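Local coordinates for thrombospondin related anonymous protein (Plasmodium falciparum, PDB 4F1J), which probably serves as a surface adhesion protein of the malaria parasite, this piece being its magnesium-binding von Willebrand factor A domain, at residues L76-I79 with K80-L83; A177-W181 with E182-N186. One frame throughout, in Å; residues are numbered along the deposited sequence.

Contact 1 (L76-I79 with K80-L83); sequences LIII and KSLL
Ser81 OG reaches back one turn to Ile78 O at 2.6 Å, a side-chain hydrogen bond at the C-terminal end of helix 72-80 in this von Willebrand factor A domain. The hydroxyl can do so because OG sits between the backbone N and the carbonyl carbon of its own residue (chi1 84°), which folds it over the last turn. It approaches the Ile78 carbonyl from the flank, at a C=O...O angle of 130° and only slightly tilted from the carbonyl plane, so that a peptide oxygen near the end of the helix gains a donor from a side chain. The main chain meanwhile changes its spacing: Lys80 N bonds to Leu76 O and Ser81 N to Ile77 O, four residues back, whereas Leu82 N turns to Ile79 O, three back, and Lys80 to Leu83 form a type I turn.

On the buried side, Ile79 and Leu82 meet loosely through their CD1 methyls, 4.2 Å apart. Ile79 also packs on Met34 and Ile37 of helix 22-38, and both residues touch Ile61 of strand 58-62. With CG anti to its own carbonyl carbon (chi1 -67°), Leu82 leans back toward the preceding turn, where its CG lies 3.3 Å from Ile79 O.

Contact 2 (A177-W181 with E182-N186); sequences ADSAW and ENVKN. With SO4 (sulfate ion), chain E.
Ser179 and Val184 meet where the edge strand 176-179 of the Rossmann-like von Willebrand factor A fold turns into its last helix, 184-200. Two hydrogen bonds of this turn share one acceptor, Ala180 O. Asn183 N reaches Ala180 O at 3.0 Å from above the carbonyl plane. Ser179 OG donates to Ala180 O at 2.8 Å, tilted only 20° from that plane. With OG anti to the backbone N (chi1 -177°), the hydroxyl is held beside its own carbonyl carbon, pointing forward along the chain to the carbonyl of the following residue. A further bond, from Val184 N to Trp181 O, is nearly straight but weak at 3.4 Å.

Van der Waals contacts line the inner side of the turn. The CG1 methyl of Val184 lies 3.9 Å from Ser179 CB and also rests against the carbonyl oxygens of Ala180 and Trp181. The same valine makes apolar contacts with Phe149 and Ile151 of the neighbouring strand and with Leu32 of helix 22-38. The Trp181 ring leaves the turn to touch Ile151, His28 and Asp123, a magnesium ligand, and so borders the metal site.

The outer side of the turn carries a bound sulfate, probably from the crystallisation liquor. Sulfate O3 accepts a nearly straight bond from Trp181 N, although the modelled length of 2.5 Å is doubtfully short. Glu182, bent at chi2 (-95°), brings its carboxylate over the Ala180 methyl, with CD 3.9 Å from Ala180 CB. Two anionic groups this close would probably repel each other: Glu182 OE1 stands 3.5 Å from sulfate O1.

In the fold
As a worked example of local turns within one domain, the two contacts follow each other along the chain without nesting or crossing. The chain first lays down strand 8-15, helix 22-38 and the antiparallel pair 47-54 and 58-62. Contact 1 then closes the end of helix 72-80 and leads into the loop before helix 94-106. After strands 115-122 and 145-151 and their helices, contact 2 turns edge strand 176-179 into helix 184-200. The centres of contacts 1 and 2 lie about 20 Å apart, without touch. Helix 22-38 is their common neighbour: Met34 and Ile37 meet contact 1, while His28 and Leu32 meet contact 2. Contact 1 also reaches edge strand 58-62, at the other end of the sheet from 176-179.

Contact 1 (L76-I79 with K80-L83)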
ATOM      1  N   LEU A  76       2.722   5.331  13.577  1.00 12.13           N
ATOM      2  CA  LEU A  76       2.319   6.699  13.211  1.00 13.33           C
ATOM      3  C   LEU A  76       3.458   7.717  13.366  1.00 13.43           C
ATOM      4  O   LEU A  76       3.554   8.644  12.556  1.00 13.93           O
ATOM      5  CB  LEU A  76       1.081   7.136  14.000  1.00 13.92           C
ATOM      6  CG  LEU A  76      -0.222   6.428  13.621  1.00 14.60           C
ATOM      7  CD1 LEU A  76      -1.398   6.800  14.547  1.00 17.80           C
ATOM      8  CD2 LEU A  76      -0.582   6.677  12.164  1.00 15.44           C
ATOM      9  N   ILE A  77       4.305   7.561  14.389  1.00 14.19           N
ATOM     10  CA  ILE A  77       5.550   8.357  14.537  0.50 13.90           C
ATOM     11  C   ILE A  77       6.434   8.257  13.299  1.00 14.04           C
ATOM     12  O   ILE A  77       6.986   9.263  12.798  1.00 13.26           O
ATOM     13  CB  ILE A  77       6.425   7.857  15.726  0.50 14.22           C
ATOM     14  CG1 ILE A  77       5.876   8.354  17.056  0.50 15.04           C
ATOM     15  CG2 ILE A  77       7.894   8.289  15.567  0.50 13.97           C
ATOM     16  CD1 ILE A  77       6.559   7.710  18.250  0.50 13.44           C
ATOM     17  N   ILE A  78       6.602   7.029  12.799  1.00 13.49           N
ATOM     18  CA  ILE A  78       7.463   6.812  11.660  1.00 13.08           C
ATOM     19  C   ILE A  78       6.848   7.424  10.410  1.00 13.01           C
ATOM     20  O   ILE A  78       7.551   8.061   9.611  1.00 13.63           O
ATOM     21  CB  ILE A  78       7.804   5.324  11.460  1.00 12.97           C
ATOM     22  CG1 ILE A  78       8.646   4.818  12.625  1.00 13.34           C
ATOM     23  CG2 ILE A  78       8.517   5.094  10.104  1.00 12.72           C
ATOM     24  CD1 ILE A  78       8.685   3.304  12.734  1.00 14.15           C
ATOM     25  N   ILE A  79       5.542   7.263  10.229  1.00 13.74           N
ATOM     26  CA  ILE A  79       4.902   7.835   9.068  1.00 13.73           C
ATOM     27  C   ILE A  79       5.014   9.353   9.119  1.00 14.22           C
ATOM     28  O   ILE A  79       5.351   9.981   8.120  1.00 13.41           O
ATOM     29  CB  ILE A  79       3.438   7.388   8.925  1.00 13.88           C
ATOM     30  CG1 ILE A  79       3.364   5.877   8.642  1.00 13.90           C
ATOM     31  CG2 ILE A  79       2.756   8.202   7.818  1.00 15.00           C
ATOM     32  CD1 ILE A  79       4.237   5.397   7.461  1.00 12.64           C
ATOM     33  N   LYS A  80       4.791   9.933  10.299  1.00 14.90           N
ATOM     34  CA  LYS A  80       4.894  11.392  10.463  1.00 17.12           C
ATOM     35  C   LYS A  80       6.308  11.892  10.164  1.00 16.44           C
ATOM     36  O   LYS A  80       6.495  13.001   9.631  1.00 17.16           O
ATOM     37  CB  LYS A  80       4.456  11.823  11.862  1.00 17.55           C
ATOM     38  CG  LYS A  80       4.217  13.332  11.954  1.00 19.57           C
ATOM     39  CD  LYS A  80       4.357  13.896  13.371  1.00 21.40           C
ATOM     40  CE  LYS A  80       4.608  15.432  13.342  1.00 24.71           C
ATOM     41  NZ  LYS A  80       3.523  16.209  12.620  1.00 28.56           N
ATOM     42  N   SER A  81       7.300  11.061  10.453  1.00 15.86           N
ATOM     43  CA  SER A  81       8.694  11.389  10.170  1.00 15.79           C
ATOM     44  C   SER A  81       8.982  11.561   8.680  1.00 15.00           C
ATOM     45  O   SER A  81      10.048  12.071   8.321  1.00 15.49           O
ATOM     46  CB  SER A  81       9.655  10.348  10.770  1.00 16.13           C
ATOM     47  OG  SER A  81       9.832   9.215   9.944  1.00 17.24           O
ATOM     48  N   LEU A  82       8.054  11.142   7.810  1.00 13.28           N
ATOM     49  CA  LEU A  82       8.248  11.303   6.363  1.00 13.74           C
ATOM     50  C   LEU A  82       8.154  12.764   5.940  1.00 14.50           C
ATOM     51  O   LEU A  82       8.510  13.105   4.822  1.00 13.99           O
ATOM     52  CB  LEU A  82       7.210  10.473   5.577  1.00 13.03           C
ATOM     53  CG  LEU A  82       7.363   8.956   5.700  1.00 13.68           C
ATOM     54  CD1 LEU A  82       6.156   8.263   5.038  1.00 13.65           C
ATOM     55  CD2 LEU A  82       8.656   8.466   5.100  1.00 14.47           C
ATOM     56  N   LEU A  83       7.637  13.606   6.828  1.00 15.54           N
ATOM     57  CA  LEU A  83       7.535  15.043   6.579  1.00 17.08           C
ATOM     58  C   LEU A  83       8.905  15.682   6.588  1.00 18.20           C
ATOM     59  O   LEU A  83       9.207  16.508   5.731  1.00 19.19           O
ATOM     60  CB  LEU A  83       6.656  15.703   7.645  1.00 17.25           C
ATOM     61  CG  LEU A  83       5.187  15.266   7.669  1.00 17.37           C
ATOM     62  CD1 LEU A  83       4.497  15.818   8.925  1.00 17.93           C
ATOM     63  CD2 LEU A  83       4.445  15.697   6.427  1.00 17.89           C
TER

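Contact 2 (A177-W181 with E182-N186)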
ATOM      1  N   ALA A 177      -9.852   1.635  -5.191  1.00 10.38           N
ATOM      2  CA  ALA A 177     -10.565   2.897  -5.097  1.00 10.04           C
ATOM      3  C   ALA A 177      -9.647   3.991  -5.586  1.00 10.72           C
ATOM      4  O   ALA A 177      -8.420   3.817  -5.646  1.00 10.31           O
ATOM      5  CB  ALA A 177     -11.032   3.153  -3.646  1.00 10.94           C
ATOM      6  N   ASP A 178     -10.236   5.124  -5.947  1.00 11.21           N
ATOM      7  CA  ASP A 178      -9.434   6.298  -6.225  1.00 11.73           C
ATOM      8  C   ASP A 178     -10.098   7.569  -5.680  1.00 11.75           C
ATOM      9  O   ASP A 178     -11.261   7.558  -5.240  1.00 12.56           O
ATOM     10  CB  ASP A 178      -9.008   6.366  -7.707  1.00 12.37           C
ATOM     11  CG  ASP A 178     -10.168   6.341  -8.683  1.00 13.91           C
ATOM     12  OD1 ASP A 178     -11.221   6.988  -8.409  1.00 16.33           O
ATOM     13  OD2 ASP A 178     -10.019   5.711  -9.754  1.00 13.94           O
ATOM     14  N   SER A 179      -9.327   8.656  -5.695  1.00 11.75           N
ATOM     15  CA  SER A 179      -9.722   9.920  -5.069  1.00 12.25           C
ATOM     16  C   SER A 179      -8.944  11.094  -5.636  1.00 12.43           C
ATOM     17  O   SER A 179      -7.780  10.961  -6.009  1.00 11.95           O
ATOM     18  CB  SER A 179      -9.443   9.869  -3.569  1.00 12.43           C
ATOM     19  OG  SER A 179      -9.883  11.062  -2.916  1.00 12.42           O
ATOM     20  N   ALA A 180      -9.584  12.259  -5.669  1.00 12.44           N
ATOM     21  CA  ALA A 180      -8.871  13.515  -5.895  1.00 12.72           C
ATOM     22  C   ALA A 180      -8.060  13.788  -4.654  1.00 12.27           C
ATOM     23  O   ALA A 180      -8.429  13.318  -3.572  1.00 12.75           O
ATOM     24  CB  ALA A 180      -9.859  14.657  -6.164  1.00 13.27           C
ATOM     25  N   TRP A 181      -6.985  14.560  -4.788  1.00 12.98           N
ATOM     26  CA  TRP A 181      -6.079  14.813  -3.696  1.00 12.64           C
ATOM     27  C   TRP A 181      -6.808  15.323  -2.443  1.00 14.23           C
ATOM     28  O   TRP A 181      -6.590  14.835  -1.345  1.00 14.21           O
ATOM     29  CB  TRP A 181      -4.997  15.817  -4.116  1.00 13.08           C
ATOM     30  CG  TRP A 181      -3.826  15.159  -4.735  1.00 11.90           C
ATOM     31  CD1 TRP A 181      -3.468  15.174  -6.035  1.00 12.63           C
ATOM     32  CD2 TRP A 181      -2.881  14.314  -4.062  1.00 12.90           C
ATOM     33  NE1 TRP A 181      -2.336  14.425  -6.223  1.00 13.33           N
ATOM     34  CE2 TRP A 181      -1.952  13.884  -5.024  1.00 12.46           C
ATOM     35  CE3 TRP A 181      -2.723  13.896  -2.733  1.00 11.46           C
ATOM     36  CZ2 TRP A 181      -0.888  13.037  -4.711  1.00 12.73           C
ATOM     37  CZ3 TRP A 181      -1.668  13.064  -2.417  1.00 12.39           C
ATOM     38  CH2 TRP A 181      -0.750  12.645  -3.403  1.00 12.73           C
ATOM     39  N   GLU A 182      -7.676  16.316  -2.635  1.00 15.03           N
ATOM     40  CA  GLU A 182      -8.353  16.973  -1.509  1.00 16.24           C
ATOM     41  C   GLU A 182      -9.267  16.040  -0.715  1.00 16.22           C
ATOM     42  O   GLU A 182      -9.520  16.309   0.466  1.00 16.08           O
ATOM     43  CB  GLU A 182      -9.155  18.181  -1.991  1.00 17.39           C
ATOM     44  CG  GLU A 182     -10.138  17.865  -3.069  1.00 21.15           C
ATOM     45  CD  GLU A 182      -9.615  18.116  -4.473  1.00 24.82           C
ATOM     46  OE1 GLU A 182      -8.398  17.848  -4.790  1.00 23.35           O
ATOM     47  OE2 GLU A 182     -10.461  18.586  -5.277  1.00 28.39           O
ATOM     48  N   ASN A 183      -9.702  14.936  -1.340  1.00 14.79           N
ATOM     49  CA  ASN A 183     -10.724  14.060  -0.788  1.00 15.28           C
ATOM     50  C   ASN A 183     -10.194  12.736  -0.210  1.00 14.03           C
ATOM     51  O   ASN A 183     -10.985  11.924   0.272  1.00 14.41           O
ATOM     52  CB  ASN A 183     -11.749  13.750  -1.891  1.00 15.27           C
ATOM     53  CG  ASN A 183     -13.025  13.163  -1.366  1.00 19.86           C
ATOM     54  OD1 ASN A 183     -13.568  12.214  -1.952  1.00 26.76           O
ATOM     55  ND2 ASN A 183     -13.557  13.741  -0.289  1.00 22.56           N
ATOM     56  N   VAL A 184      -8.874  12.535  -0.227  1.00 13.13           N
ATOM     57  CA  VAL A 184      -8.319  11.206   0.112  1.00 12.94           C
ATOM     58  C   VAL A 184      -8.743  10.687   1.484  1.00 13.30           C
ATOM     59  O   VAL A 184      -9.001   9.498   1.630  1.00 13.75           O
ATOM     60  CB  VAL A 184      -6.789  11.134  -0.019  1.00 12.88           C
ATOM     61  CG1 VAL A 184      -6.408  11.243  -1.507  1.00 12.31           C
ATOM     62  CG2 VAL A 184      -6.079  12.165   0.829  1.00 11.82           C
ATOM     63  N   LYS A 185      -8.868  11.566   2.475  1.00 13.63           N
ATOM     64  CA  LYS A 185      -9.170  11.080   3.829  1.00 15.19           C
ATOM     65  C   LYS A 185     -10.624  10.619   3.981  1.00 15.40           C
ATOM     66  O   LYS A 185     -10.946   9.902   4.934  1.00 15.91           O
ATOM     67  CB  LYS A 185      -8.796  12.116   4.906  1.00 15.62           C
ATOM     68  CG  LYS A 185      -7.287  12.149   5.206  1.00 17.37           C
ATOM     69  CD  LYS A 185      -6.926  13.280   6.166  1.00 18.46           C
ATOM     70  CE  LYS A 185      -7.226  12.907   7.600  1.00 19.96           C
ATOM     71  NZ  LYS A 185      -6.898  14.049   8.494  1.00 24.36           N
ATOM     72  N   ASN A 186     -11.489  11.017   3.045  1.00 15.45           N
ATOM     73  CA  ASN A 186     -12.888  10.556   3.017  1.00 16.27           C
ATOM     74  C   ASN A 186     -13.101   9.240   2.285  1.00 16.28           C
ATOM     75  O   ASN A 186     -14.152   8.612   2.429  1.00 16.90           O
ATOM     76  CB  ASN A 186     -13.763  11.617   2.373  1.00 16.98           C
ATOM     77  CG  ASN A 186     -13.673  12.949   3.083  1.00 19.41           C
ATOM     78  OD1 ASN A 186     -13.477  13.993   2.444  1.00 26.66           O
ATOM     79  ND2 ASN A 186     -13.815  12.930   4.409  1.00 21.41           N
TER
HETATM   80  S   SO4 E 303      -7.014  15.959  -8.328  1.00 36.55           S
HETATM   81  O1  SO4 E 303      -7.869  17.141  -8.162  1.00 39.17           O
HETATM   82  O2  SO4 E 303      -5.854  16.323  -9.151  1.00 38.63           O
HETATM   83  O3  SO4 E 303      -6.547  15.569  -7.021  1.00 34.22           O
HETATM   84  O4  SO4 E 303      -7.818  14.899  -8.965  1.00 36.94           O